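Long-range contacts in photosystem II assembly protein Ycf48 (Thermosynechococcus elongatus, PDB 5OJ5), which probably acts early in photosystem II assembly and in replacing photodamaged D1, whose C-terminal prepropeptide it binds: residues A[311-316]-A[332-337]; A[159-164]-A[179-184]; A[244-249]-A[259-264]; A[276-281]-A[318-323]. All blocks are in the same frame, centred on the assembly; numbering follows the deposited sequence. Where two conformers were deposited one is given.

Contact 1. Residues A[311-316]-A[332-337]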
loop_
_atom_site.group_PDB
_atom_site.type_symbol
_atom_site.label_atom_id
_atom_site.label_comp_id
_atom_site.label_asym_id
_atom_site.label_seq_id
_atom_site.Cartn_x
_atom_site.Cartn_y
_atom_site.Cartn_z
ATOM N N VAL A 311 8.374 -17.326 -8.779
ATOM C CA VAL A 311 8.770 -15.949 -9.080
ATOM C C VAL A 311 9.809 -15.513 -8.048
ATOM O O VAL A 311 9.491 -15.478 -6.848
ATOM C CB VAL A 311 7.567 -14.989 -9.094
ATOM C CG1 VAL A 311 7.981 -13.515 -9.386
ATOM C CG2 VAL A 311 6.498 -15.440 -10.088
ATOM N N PRO A 312 11.030 -15.109 -8.463
ATOM C CA PRO A 312 12.084 -14.781 -7.462
ATOM C C PRO A 312 11.901 -13.397 -6.852
ATOM O O PRO A 312 12.652 -12.453 -7.148
ATOM C CB PRO A 312 13.367 -14.867 -8.302
ATOM C CG PRO A 312 12.948 -14.439 -9.653
ATOM C CD PRO A 312 11.550 -15.012 -9.846
ATOM N N SER A 313 10.909 -13.268 -5.974
ATOM C CA SER A 313 10.593 -11.965 -5.417
ATOM C C SER A 313 9.803 -12.131 -4.123
ATOM O O SER A 313 8.968 -13.048 -3.991
ATOM C CB SER A 313 9.756 -11.179 -6.426
ATOM O OG SER A 313 9.534 -9.846 -6.009
ATOM N N ASN A 314 10.046 -11.204 -3.191
ATOM C CA ASN A 314 9.076 -10.923 -2.148
ATOM C C ASN A 314 7.899 -10.183 -2.769
ATOM O O ASN A 314 8.048 -9.418 -3.736
ATOM C CB ASN A 314 9.694 -10.044 -1.066
ATOM C CG ASN A 314 10.916 -10.662 -0.431
ATOM O OD1 ASN A 314 11.015 -11.880 -0.295
ATOM N ND2 ASN A 314 11.830 -9.810 0.016
ATOM N N PHE A 315 6.722 -10.368 -2.217
ATOM C CA PHE A 315 5.519 -9.701 -2.696
ATOM C C PHE A 315 5.070 -8.745 -1.587
ATOM O O PHE A 315 4.566 -9.167 -0.541
ATOM C CB PHE A 315 4.452 -10.713 -3.057
ATOM C CG PHE A 315 4.819 -11.561 -4.199
ATOM C CD1 PHE A 315 5.331 -11.022 -5.370
ATOM C CD2 PHE A 315 4.593 -12.943 -4.094
ATOM C CE1 PHE A 315 5.663 -11.874 -6.448
ATOM C CE2 PHE A 315 4.882 -13.768 -5.129
ATOM C CZ PHE A 315 5.422 -13.243 -6.303
ATOM N N TYR A 316 5.325 -7.453 -1.784
ATOM C CA TYR A 316 5.300 -6.398 -0.749
ATOM C C TYR A 316 3.957 -5.755 -0.561
ATOM O O TYR A 316 3.680 -5.256 0.529
ATOM C CB TYR A 316 6.231 -5.200 -1.083
ATOM C CG TYR A 316 7.663 -5.601 -1.013
ATOM C CD1 TYR A 316 8.322 -5.737 0.213
ATOM C CD2 TYR A 316 8.344 -5.945 -2.168
ATOM C CE1 TYR A 316 9.666 -6.136 0.270
ATOM C CE2 TYR A 316 9.638 -6.357 -2.126
ATOM C CZ TYR A 316 10.301 -6.456 -0.911
ATOM O OH TYR A 316 11.612 -6.875 -0.897
ATOM N N LYS A 332 12.520 -5.393 -7.883
ATOM C CA LYS A 332 13.288 -5.346 -9.112
ATOM C C LYS A 332 12.409 -5.248 -10.349
ATOM O O LYS A 332 12.679 -5.863 -11.386
ATOM C CB LYS A 332 14.266 -6.517 -9.215
ATOM C CG LYS A 332 13.799 -7.882 -9.796
ATOM C CD LYS A 332 14.791 -9.037 -9.654
ATOM C CE LYS A 332 14.050 -10.267 -10.027
ATOM N NZ LYS A 332 14.840 -10.737 -11.147
ATOM N N GLY A 333 11.346 -4.469 -10.262
ATOM C CA GLY A 333 10.485 -4.261 -11.406
ATOM C C GLY A 333 9.467 -5.338 -11.684
ATOM O O GLY A 333 8.768 -5.268 -12.706
ATOM N N ILE A 334 9.355 -6.322 -10.820
ATOM C CA ILE A 334 8.368 -7.374 -10.996
ATOM C C ILE A 334 7.012 -6.893 -10.498
ATOM O O ILE A 334 6.891 -6.304 -9.407
ATOM C CB ILE A 334 8.804 -8.628 -10.236
ATOM C CG1 ILE A 334 10.081 -9.204 -10.901
ATOM C CG2 ILE A 334 7.643 -9.658 -10.165
ATOM C CD1 ILE A 334 10.743 -10.288 -10.118
ATOM N N LEU A 335 5.994 -7.137 -11.320
ATOM C CA LEU A 335 4.600 -6.891 -11.028
ATOM C C LEU A 335 3.835 -8.200 -11.222
ATOM O O LEU A 335 4.128 -8.908 -12.157
ATOM C CB LEU A 335 4.238 -5.839 -12.093
ATOM C CG LEU A 335 2.911 -5.148 -11.921
ATOM C CD1 LEU A 335 2.824 -4.449 -10.572
ATOM C CD2 LEU A 335 2.754 -4.129 -13.056
ATOM N N LEU A 336 2.832 -8.476 -10.408
ATOM C CA LEU A 336 1.817 -9.447 -10.813
ATOM C C LEU A 336 0.551 -8.687 -11.144
ATOM O O LEU A 336 0.196 -7.727 -10.437
ATOM C CB LEU A 336 1.505 -10.448 -9.707
ATOM C CG LEU A 336 2.699 -11.149 -9.059
ATOM C CD1 LEU A 336 2.190 -12.107 -7.954
ATOM C CD2 LEU A 336 3.551 -11.817 -10.066
ATOM N N ARG A 337 -0.153 -9.114 -12.188
ATOM C CA ARG A 337 -1.395 -8.489 -12.645
ATOM C C ARG A 337 -2.531 -9.511 -12.567
ATOM O O ARG A 337 -2.386 -10.652 -13.013
ATOM C CB ARG A 337 -1.258 -7.991 -14.084
ATOM C CG ARG A 337 -2.518 -7.298 -14.602
ATOM C CD ARG A 337 -2.264 -6.711 -15.987
ATOM N NE ARG A 337 -2.358 -7.745 -16.999
ATOM C CZ ARG A 337 -3.486 -8.093 -17.623
ATOM N NH1 ARG A 337 -4.633 -7.511 -17.349
ATOM N NH2 ARG A 337 -3.470 -9.062 -18.505
#
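In the blade that closes this seven-bladed beta-propeller, where the early strand 47-51 joins the last three strands of the chain, Val311, Ser313 and Phe315 of the incoming loop pack on Ile334 and Leu336 of strand 334-338. Ile334 serves two loop residues with two branches. Its CG2, anti to the backbone N, meets Val311 CG1 at 3.9 Å as the two side chains slide past each other in opposite directions. CG1 is instead anti to the carbonyl carbon (chi1 -67°) and leads CD1 to Ser313 CB, also 3.9 Å. Leu336 crosses Phe315 at about a right angle and lays CD1 over one ring face, 4.0 Å from the centroid and offset toward the CE1-CZ rim, a CH-pi contact. Between these two residues Leu335 turns the other way, to Phe327 and Leu329 of the neighbouring strand. The loop is shaped by an inverse gamma turn centred on Pro312, with a weak Ser313 N to Val311 O bond, and is tied to the turn before strand 334-338 by Ser313 OG, which bonds to Gln331 N. That hydroxyl also gives its proton to Asn314 O at 2.7 Å, while Ser313 O sits over the centre of the Phe315 ring, on the face opposite Leu336 CD1.

Contact 2. Residues A[159-164]-A[179-184]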
loop_
_atom_site.group_PDB
_atom_site.type_symbol
_atom_site.label_atom_id
_atom_site.label_comp_id
_atom_site.label_asym_id
_atom_site.label_seq_id
_atom_site.Cartn_x
_atom_site.Cartn_y
_atom_site.Cartn_z
ATOM N N THR A 159 3.133 12.518 6.941
ATOM C CA THR A 159 4.585 12.365 6.912
ATOM C C THR A 159 5.017 11.051 7.509
ATOM O O THR A 159 4.238 10.328 8.119
ATOM C CB THR A 159 5.307 13.524 7.604
ATOM O OG1 THR A 159 5.180 13.366 9.014
ATOM C CG2 THR A 159 4.781 14.895 7.148
ATOM N N ASN A 160 6.320 10.761 7.369
ATOM C CA ASN A 160 6.864 9.510 7.875
ATOM C C ASN A 160 6.768 9.370 9.389
ATOM O O ASN A 160 6.861 8.234 9.880
ATOM C CB ASN A 160 8.290 9.287 7.387
ATOM C CG ASN A 160 9.229 10.250 7.904
ATOM O OD1 ASN A 160 8.910 11.365 8.211
ATOM N ND2 ASN A 160 10.479 9.824 7.995
ATOM N N VAL A 161 6.561 10.470 10.117
ATOM C CA VAL A 161 6.397 10.453 11.547
ATOM C C VAL A 161 4.973 10.801 11.950
ATOM O O VAL A 161 4.697 11.117 13.117
ATOM C CB VAL A 161 7.428 11.321 12.274
ATOM C CG1 VAL A 161 8.832 10.726 12.054
ATOM C CG2 VAL A 161 7.349 12.771 11.846
ATOM N N GLY A 162 4.014 10.685 11.011
ATOM C CA GLY A 162 2.622 10.757 11.366
ATOM C C GLY A 162 2.042 12.142 11.482
ATOM O O GLY A 162 0.909 12.277 11.958
ATOM N N ALA A 163 2.736 13.203 11.028
ATOM C CA ALA A 163 2.068 14.505 10.965
ATOM C C ALA A 163 1.107 14.489 9.780
ATOM O O ALA A 163 1.413 13.911 8.734
ATOM C CB ALA A 163 3.115 15.623 10.823
ATOM N N ILE A 164 -0.090 15.034 9.983
ATOM C CA ILE A 164 -1.176 14.934 9.016
ATOM C C ILE A 164 -1.599 16.341 8.611
ATOM O O ILE A 164 -1.863 17.185 9.477
ATOM C CB ILE A 164 -2.388 14.180 9.597
ATOM C CG1 ILE A 164 -1.971 12.810 10.119
ATOM C CG2 ILE A 164 -3.507 14.102 8.550
ATOM C CD1 ILE A 164 -3.124 11.993 10.707
ATOM N N GLN A 179 -0.005 17.508 14.528
ATOM C CA GLN A 179 1.394 17.916 14.580
ATOM C C GLN A 179 2.183 17.150 15.616
ATOM O O GLN A 179 3.406 17.337 15.704
ATOM C CB GLN A 179 1.494 19.407 14.933
ATOM C CG GLN A 179 0.905 20.259 13.856
ATOM C CD GLN A 179 1.150 21.728 14.066
ATOM O OE1 GLN A 179 2.243 22.211 13.829
ATOM N NE2 GLN A 179 0.117 22.448 14.476
ATOM N N GLU A 180 1.551 16.260 16.377
ATOM C CA GLU A 180 2.262 15.499 17.417
ATOM C C GLU A 180 2.826 14.256 16.752
ATOM O O GLU A 180 2.093 13.296 16.464
ATOM C CB GLU A 180 1.289 15.142 18.541
ATOM C CG GLU A 180 0.720 16.311 19.248
ATOM C CD GLU A 180 -0.757 16.451 19.015
ATOM O OE1 GLU A 180 -1.476 16.676 20.024
ATOM O OE2 GLU A 180 -1.174 16.369 17.816
ATOM N N ALA A 181 4.113 14.294 16.440
ATOM C CA ALA A 181 4.767 13.194 15.732
ATOM C C ALA A 181 4.862 11.950 16.606
ATOM O O ALA A 181 5.026 12.044 17.828
ATOM C CB ALA A 181 6.168 13.661 15.328
ATOM N N ILE A 182 4.863 10.782 15.955
ATOM C CA ILE A 182 4.831 9.464 16.602
ATOM C C ILE A 182 5.995 8.547 16.231
ATOM O O ILE A 182 5.884 7.303 16.391
ATOM C CB ILE A 182 3.500 8.744 16.348
ATOM C CG1 ILE A 182 3.262 8.506 14.847
ATOM C CG2 ILE A 182 2.374 9.519 16.985
ATOM C CD1 ILE A 182 2.087 7.535 14.568
ATOM N N GLY A 183 7.103 9.085 15.780
ATOM C CA GLY A 183 8.213 8.230 15.362
ATOM C C GLY A 183 7.949 7.643 13.996
ATOM O O GLY A 183 6.871 7.820 13.398
ATOM N N VAL A 184 8.975 7.026 13.431
ATOM C CA VAL A 184 8.890 6.569 12.041
ATOM C C VAL A 184 8.013 5.350 11.958
ATOM O O VAL A 184 8.341 4.304 12.483
ATOM C CB VAL A 184 10.297 6.317 11.469
ATOM C CG1 VAL A 184 10.181 5.879 10.016
ATOM C CG2 VAL A 184 11.187 7.590 11.539
#
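Val161 spreads its two methyl branches over Ala181, Gly183 and Val184, so that the turn joining strands 154-159 and 164-167 rests on the linker that carries the chain into the next propeller blade. With chi1 at -65°, Val161 CG1 stands anti to the carbonyl carbon and lies against Gly183 C (3.7 Å) and Val184 CG2 (4.0 Å); Val161 CG2, between the backbone N and the carbonyl carbon, turns to Ala181 CB at 3.8 Å. Ile182 adopts the less usual first torsion of 61°, which sets CG1 between its own N and carbonyl carbon and 3.4 Å from Val161 O. The same oxygen accepts a nearly straight hydrogen bond from Ile182 N (2.9 Å, 169°) and a CA-H contact from Ala181. Weaker CA-H...O contacts continue along the linker, from Val161 CA to Gly183 O (3.3 Å) and from Val184 CA to Asn160 O (3.4 Å). Thr159 OG1, at the start of the type I turn, accepts from Ala163 N and bonds to Pro141 O, and Trp216 NE1 reaches Gly162 O. The join thus combines backbone polar contacts with small aliphatic packing and needs no charge pairing between the two segments.

Contact 3. Residues A[244-249]-A[259-264]; sequences GGKIAF and GELLSP
Ile247 and Leu262 face each other as an antiparallel hydrogen-bonded pair: Leu262 N donates to Ile247 O at 2.8 Å in an almost straight bond (170°), and Ile247 N returns one to Leu262 O at 3.0 Å. Farther along, Gly259 N reaches Phe249 O at 3.0 Å. Between these direct bonds a water molecule fills the ladder, accepting from Phe249 N (2.9 Å) and donating to Glu260 O (2.7 Å), where the two backbones stand too far apart to bond directly. On one face of the pairing, Ile247 holds CG1 between its backbone N and carbonyl carbon (chi1 74°), which brings that atom to 3.9 Å from Leu262 CB; CD1 then continues to Pro264 CG. Leu262 CD1 comes to the edge of the Phe249 ring, in its plane near CE2, the two side chains meeting at about a right angle. The segment 259-264 thus lies where the outer fourth strand of a propeller blade would run, beside strand 246-251, though it makes a single bridge rather than a full strand. The other face carries Lys246 and Ala248, covered by Leu261, whose CD1 is 3.7 Å from Lys246 CB. Lys246 bends at chi2 and chi4, and its ammonium group bonds to Gly244 O (NZ to O 3.0 Å) and to Asn268 OD1. Beyond this shell, Ala248 is hydrogen-bonded through its backbone to Met240 of the adjacent strand, Leu261 touches Val242, and Trp302, in the loop just before strand 303-304 of the next blade, packs on both Ile247 and Pro264.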
loop_
_atom_site.group_PDB
_atom_site.type_symbol
_atom_site.label_atom_id
_atom_site.label_comp_id
_atom_site.label_asym_id
_atom_site.label_seq_id
_atom_site.Cartn_x
_atom_site.Cartn_y
_atom_site.Cartn_z
ATOM N N GLY A 244 6.642 -13.756 12.051
ATOM C CA GLY A 244 6.626 -15.197 12.031
ATOM C C GLY A 244 5.447 -15.791 11.333
ATOM O O GLY A 244 5.094 -16.943 11.601
ATOM N N GLY A 245 4.803 -15.035 10.459
ATOM C CA GLY A 245 3.809 -15.595 9.561
ATOM C C GLY A 245 2.453 -15.787 10.193
ATOM O O GLY A 245 1.751 -16.743 9.855
ATOM N N LYS A 246 2.036 -14.893 11.085
ATOM C CA LYS A 246 0.745 -15.030 11.718
ATOM C C LYS A 246 -0.110 -13.794 11.441
ATOM O O LYS A 246 0.400 -12.705 11.223
ATOM C CB LYS A 246 0.903 -15.254 13.228
ATOM C CG LYS A 246 1.894 -16.320 13.623
ATOM C CD LYS A 246 1.400 -17.687 13.311
ATOM C CE LYS A 246 2.437 -18.752 13.678
ATOM N NZ LYS A 246 3.182 -19.137 12.432
ATOM N N ILE A 247 -1.426 -13.985 11.480
ATOM C CA ILE A 247 -2.384 -12.903 11.243
ATOM C C ILE A 247 -3.525 -12.977 12.247
ATOM O O ILE A 247 -3.761 -14.022 12.857
ATOM C CB ILE A 247 -2.941 -12.852 9.799
ATOM C CG1 ILE A 247 -3.938 -13.989 9.574
ATOM C CG2 ILE A 247 -1.829 -12.848 8.794
ATOM C CD1 ILE A 247 -4.594 -13.968 8.193
ATOM N N ALA A 248 -4.242 -11.860 12.414
ATOM C CA ALA A 248 -5.452 -11.836 13.230
ATOM C C ALA A 248 -6.379 -10.720 12.771
ATOM O O ALA A 248 -5.978 -9.803 12.042
ATOM C CB ALA A 248 -5.130 -11.675 14.729
ATOM N N PHE A 249 -7.638 -10.810 13.198
ATOM C CA PHE A 249 -8.679 -9.851 12.858
ATOM C C PHE A 249 -9.352 -9.364 14.130
ATOM O O PHE A 249 -9.552 -10.129 15.083
ATOM C CB PHE A 249 -9.749 -10.505 11.967
ATOM C CG PHE A 249 -9.200 -11.029 10.675
ATOM C CD1 PHE A 249 -9.116 -10.198 9.585
ATOM C CD2 PHE A 249 -8.713 -12.316 10.564
ATOM C CE1 PHE A 249 -8.581 -10.666 8.367
ATOM C CE2 PHE A 249 -8.181 -12.782 9.354
ATOM C CZ PHE A 249 -8.114 -11.945 8.256
ATOM N N GLY A 259 -9.136 -11.433 17.707
ATOM C CA GLY A 259 -9.435 -12.845 17.605
ATOM C C GLY A 259 -8.204 -13.726 17.696
ATOM O O GLY A 259 -7.100 -13.281 18.008
ATOM N N GLU A 260 -8.421 -15.015 17.426
ATOM C CA GLU A 260 -7.345 -15.995 17.480
ATOM C C GLU A 260 -6.228 -15.681 16.493
ATOM O O GLU A 260 -6.440 -15.156 15.401
ATOM C CB GLU A 260 -7.888 -17.414 17.214
ATOM C CG GLU A 260 -7.934 -17.847 15.729
ATOM C CD GLU A 260 -8.606 -19.209 15.455
ATOM O OE1 GLU A 260 -9.831 -19.231 15.210
ATOM O OE2 GLU A 260 -7.905 -20.252 15.458
ATOM N N LEU A 261 -5.023 -16.020 16.895
ATOM C CA LEU A 261 -3.868 -15.855 16.040
ATOM C C LEU A 261 -3.842 -16.997 15.027
ATOM O O LEU A 261 -3.774 -18.164 15.411
ATOM C CB LEU A 261 -2.628 -15.808 16.933
ATOM C CG LEU A 261 -1.358 -15.309 16.251
ATOM C CD1 LEU A 261 -1.520 -13.902 15.655
ATOM C CD2 LEU A 261 -0.188 -15.376 17.208
ATOM N N LEU A 262 -3.928 -16.669 13.740
ATOM C CA LEU A 262 -4.000 -17.644 12.663
ATOM C C LEU A 262 -2.633 -17.827 12.027
ATOM O O LEU A 262 -1.815 -16.903 11.973
ATOM C CB LEU A 262 -4.987 -17.184 11.592
ATOM C CG LEU A 262 -6.415 -16.982 12.061
ATOM C CD1 LEU A 262 -7.234 -16.190 11.058
ATOM C CD2 LEU A 262 -7.071 -18.333 12.353
ATOM N N SER A 263 -2.381 -19.055 11.562
ATOM C CA SER A 263 -1.154 -19.409 10.856
ATOM C C SER A 263 -1.572 -19.878 9.476
ATOM O O SER A 263 -1.837 -21.074 9.262
ATOM C CB SER A 263 -0.419 -20.527 11.580
ATOM O OG SER A 263 -0.209 -20.155 12.919
ATOM N N PRO A 264 -1.645 -18.972 8.513
ATOM C CA PRO A 264 -2.110 -19.365 7.170
ATOM C C PRO A 264 -1.259 -20.434 6.494
ATOM O O PRO A 264 -1.819 -21.260 5.760
ATOM C CB PRO A 264 -2.069 -18.027 6.418
ATOM C CG PRO A 264 -2.370 -17.032 7.477
ATOM C CD PRO A 264 -1.607 -17.513 8.678
HETATM O O HOH W 1 -8.231 -13.397 14.371
#

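Contact 4. Residues A[276-281]-A[318-323]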
loop_
_atom_site.group_PDB
_atom_site.type_symbol
_atom_site.label_atom_id
_atom_site.label_comp_id
_atom_site.label_asym_id
_atom_site.label_seq_id
_atom_site.Cartn_x
_atom_site.Cartn_y
_atom_site.Cartn_z
ATOM N N ALA A 276 -4.905 -7.988 1.393
ATOM C CA ALA A 276 -5.914 -7.156 0.761
ATOM C C ALA A 276 -7.081 -7.982 0.288
ATOM O O ALA A 276 -6.920 -9.134 -0.123
ATOM C CB ALA A 276 -5.334 -6.369 -0.426
ATOM N N TYR A 277 -8.256 -7.375 0.301
ATOM C CA TYR A 277 -9.491 -8.010 -0.120
ATOM C C TYR A 277 -9.803 -7.684 -1.575
ATOM O O TYR A 277 -9.831 -6.515 -1.968
ATOM C CB TYR A 277 -10.665 -7.543 0.740
ATOM C CG TYR A 277 -10.645 -8.035 2.165
ATOM C CD1 TYR A 277 -11.570 -8.979 2.588
ATOM C CD2 TYR A 277 -9.703 -7.559 3.101
ATOM C CE1 TYR A 277 -11.564 -9.427 3.897
ATOM C CE2 TYR A 277 -9.699 -8.036 4.410
ATOM C CZ TYR A 277 -10.630 -8.959 4.804
ATOM O OH TYR A 277 -10.601 -9.386 6.114
ATOM N N ARG A 278 -10.073 -8.698 -2.372
ATOM C CA ARG A 278 -10.624 -8.465 -3.707
ATOM C C ARG A 278 -12.127 -8.249 -3.641
ATOM O O ARG A 278 -12.685 -7.471 -4.426
ATOM C CB ARG A 278 -10.287 -9.653 -4.633
ATOM C CG ARG A 278 -10.686 -9.363 -6.067
ATOM C CD ARG A 278 -10.333 -10.505 -7.006
ATOM N NE ARG A 278 -11.120 -11.707 -6.782
ATOM C CZ ARG A 278 -12.337 -11.916 -7.276
ATOM N NH1 ARG A 278 -12.884 -10.993 -8.064
ATOM N NH2 ARG A 278 -12.955 -13.050 -7.007
ATOM N N THR A 279 -12.796 -8.989 -2.743
ATOM C CA THR A 279 -14.225 -8.922 -2.515
ATOM C C THR A 279 -14.402 -9.053 -1.011
ATOM O O THR A 279 -13.434 -9.327 -0.301
ATOM C CB THR A 279 -14.955 -10.094 -3.194
ATOM O OG1 THR A 279 -14.595 -11.295 -2.526
ATOM C CG2 THR A 279 -14.648 -10.148 -4.687
ATOM N N PRO A 280 -15.616 -8.940 -0.482
ATOM C CA PRO A 280 -15.761 -9.087 0.970
ATOM C C PRO A 280 -15.304 -10.433 1.499
ATOM O O PRO A 280 -14.869 -10.496 2.653
ATOM C CB PRO A 280 -17.265 -8.853 1.205
ATOM C CG PRO A 280 -17.671 -7.931 0.113
ATOM C CD PRO A 280 -16.816 -8.324 -1.083
ATOM N N ASN A 281 -15.384 -11.521 0.712
ATOM C CA ASN A 281 -14.989 -12.838 1.217
ATOM C C ASN A 281 -13.645 -13.340 0.692
ATOM O O ASN A 281 -13.096 -14.295 1.255
ATOM C CB ASN A 281 -16.062 -13.861 0.830
ATOM C CG ASN A 281 -17.376 -13.593 1.501
ATOM O OD1 ASN A 281 -17.425 -13.116 2.635
ATOM N ND2 ASN A 281 -18.452 -13.896 0.808
ATOM N N ILE A 318 -0.259 -5.437 -2.157
ATOM C CA ILE A 318 -1.364 -5.868 -3.003
ATOM C C ILE A 318 -2.298 -4.678 -3.185
ATOM O O ILE A 318 -2.764 -4.118 -2.195
ATOM C CB ILE A 318 -2.159 -7.020 -2.350
ATOM C CG1 ILE A 318 -1.264 -8.209 -1.942
ATOM C CG2 ILE A 318 -3.322 -7.439 -3.294
ATOM C CD1 ILE A 318 -1.983 -9.086 -0.905
ATOM N N LEU A 319 -2.615 -4.329 -4.423
ATOM C CA LEU A 319 -3.491 -3.197 -4.727
ATOM C C LEU A 319 -4.622 -3.696 -5.609
ATOM O O LEU A 319 -4.387 -4.023 -6.770
ATOM C CB LEU A 319 -2.708 -2.099 -5.445
ATOM C CG LEU A 319 -1.629 -1.430 -4.600
ATOM C CD1 LEU A 319 -0.850 -0.420 -5.405
ATOM C CD2 LEU A 319 -2.236 -0.663 -3.384
ATOM N N PHE A 320 -5.836 -3.709 -5.097
ATOM C CA PHE A 320 -7.017 -3.992 -5.912
ATOM C C PHE A 320 -7.698 -2.679 -6.227
ATOM O O PHE A 320 -7.975 -1.888 -5.326
ATOM C CB PHE A 320 -8.000 -4.922 -5.208
ATOM C CG PHE A 320 -7.553 -6.366 -5.245
ATOM C CD1 PHE A 320 -7.580 -7.059 -6.428
ATOM C CD2 PHE A 320 -7.118 -7.008 -4.076
ATOM C CE1 PHE A 320 -7.162 -8.396 -6.461
ATOM C CE2 PHE A 320 -6.705 -8.314 -4.120
ATOM C CZ PHE A 320 -6.725 -8.996 -5.304
ATOM N N PHE A 321 -7.952 -2.447 -7.486
ATOM C CA PHE A 321 -8.701 -1.283 -7.942
ATOM C C PHE A 321 -10.178 -1.575 -8.162
ATOM O O PHE A 321 -11.004 -0.668 -8.044
ATOM C CB PHE A 321 -8.039 -0.712 -9.204
ATOM C CG PHE A 321 -6.674 -0.210 -8.913
ATOM C CD1 PHE A 321 -6.520 1.051 -8.329
ATOM C CD2 PHE A 321 -5.548 -0.987 -9.109
ATOM C CE1 PHE A 321 -5.283 1.514 -7.955
ATOM C CE2 PHE A 321 -4.273 -0.514 -8.714
ATOM C CZ PHE A 321 -4.160 0.742 -8.148
ATOM N N SER A 322 -10.491 -2.818 -8.398
ATOM C CA SER A 322 -11.864 -3.297 -8.479
ATOM C C SER A 322 -11.776 -4.808 -8.386
ATOM O O SER A 322 -10.676 -5.357 -8.380
ATOM C CB SER A 322 -12.451 -2.910 -9.827
ATOM O OG SER A 322 -11.950 -3.737 -10.857
ATOM N N PRO A 323 -12.898 -5.533 -8.359
ATOM C CA PRO A 323 -12.801 -6.997 -8.320
ATOM C C PRO A 323 -12.155 -7.628 -9.525
ATOM O O PRO A 323 -11.816 -8.807 -9.448
ATOM C CB PRO A 323 -14.247 -7.448 -8.128
ATOM C CG PRO A 323 -14.854 -6.334 -7.334
ATOM C CD PRO A 323 -14.248 -5.085 -7.974
#
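Arg278 starts out extended, with CG anti to the backbone N (chi1 -173°) and CD anti in turn, and runs over the Phe320 ring before a bend at chi3 (68°) swings NE aside. Phe320, its CG anti to the carbonyl carbon, offers a ring face to the aliphatic part of the arginine: Arg278 CB stands 3.8 Å from the Phe320 ring centroid in a CH-pi contact, and Arg278 CG lies 3.7 Å from Phe320 CE1. The guanidinium goes beyond the ring instead of stacking on it, the two planes being 66° apart. There NH1 donates to Pro323 O at 2.8 Å, with the acceptor close to the guanidinium plane. Strands 272-277 and 317-320 are the innermost strands of consecutive propeller blades, so this meeting joins one blade to the next beside the central pore. Earlier on the two strands, Ala276 CB touches Ile318 CG2 at 3.7 Å and Phe320 CD2 at 4.1 Å, while Tyr277 O approaches the same CD2 at 3.5 Å from an oblique direction. A classic beta bulge at Phe321 and Ser322 precedes Pro323, whose CG packs near Arg278 O. The arginine is further positioned by a salt bridge from NE to Glu282 OE2, and Thr279 CG2 lies over one guanidinium face, offset toward its rim. Tyr338 of strand 334-338, two strands from 317-320 in the same sheet, touches both Arg278 and Phe320.

Overall arrangement
Along the chain contact 2 comes first, then contact 3, after which contacts 4 and 1 interlock, their segments alternating. The last two reach the same four-stranded sheet, which strand 47-51 completes; their centres are 18 Å apart. Contact 3 touches contact 4 where Phe249 CE1 packs 3.3 Å from Tyr277 OH, between the successive strands 246-251 and 272-277. Contact 2 stands apart, its nearest atoms about 15 Å from contact 1 and about 17 Å from contact 4, both of which lie on the opposite side of the chain's centre. The four contacts therefore sample different points around one torus, joining loops and strands within blades and from blade to blade around the central pore.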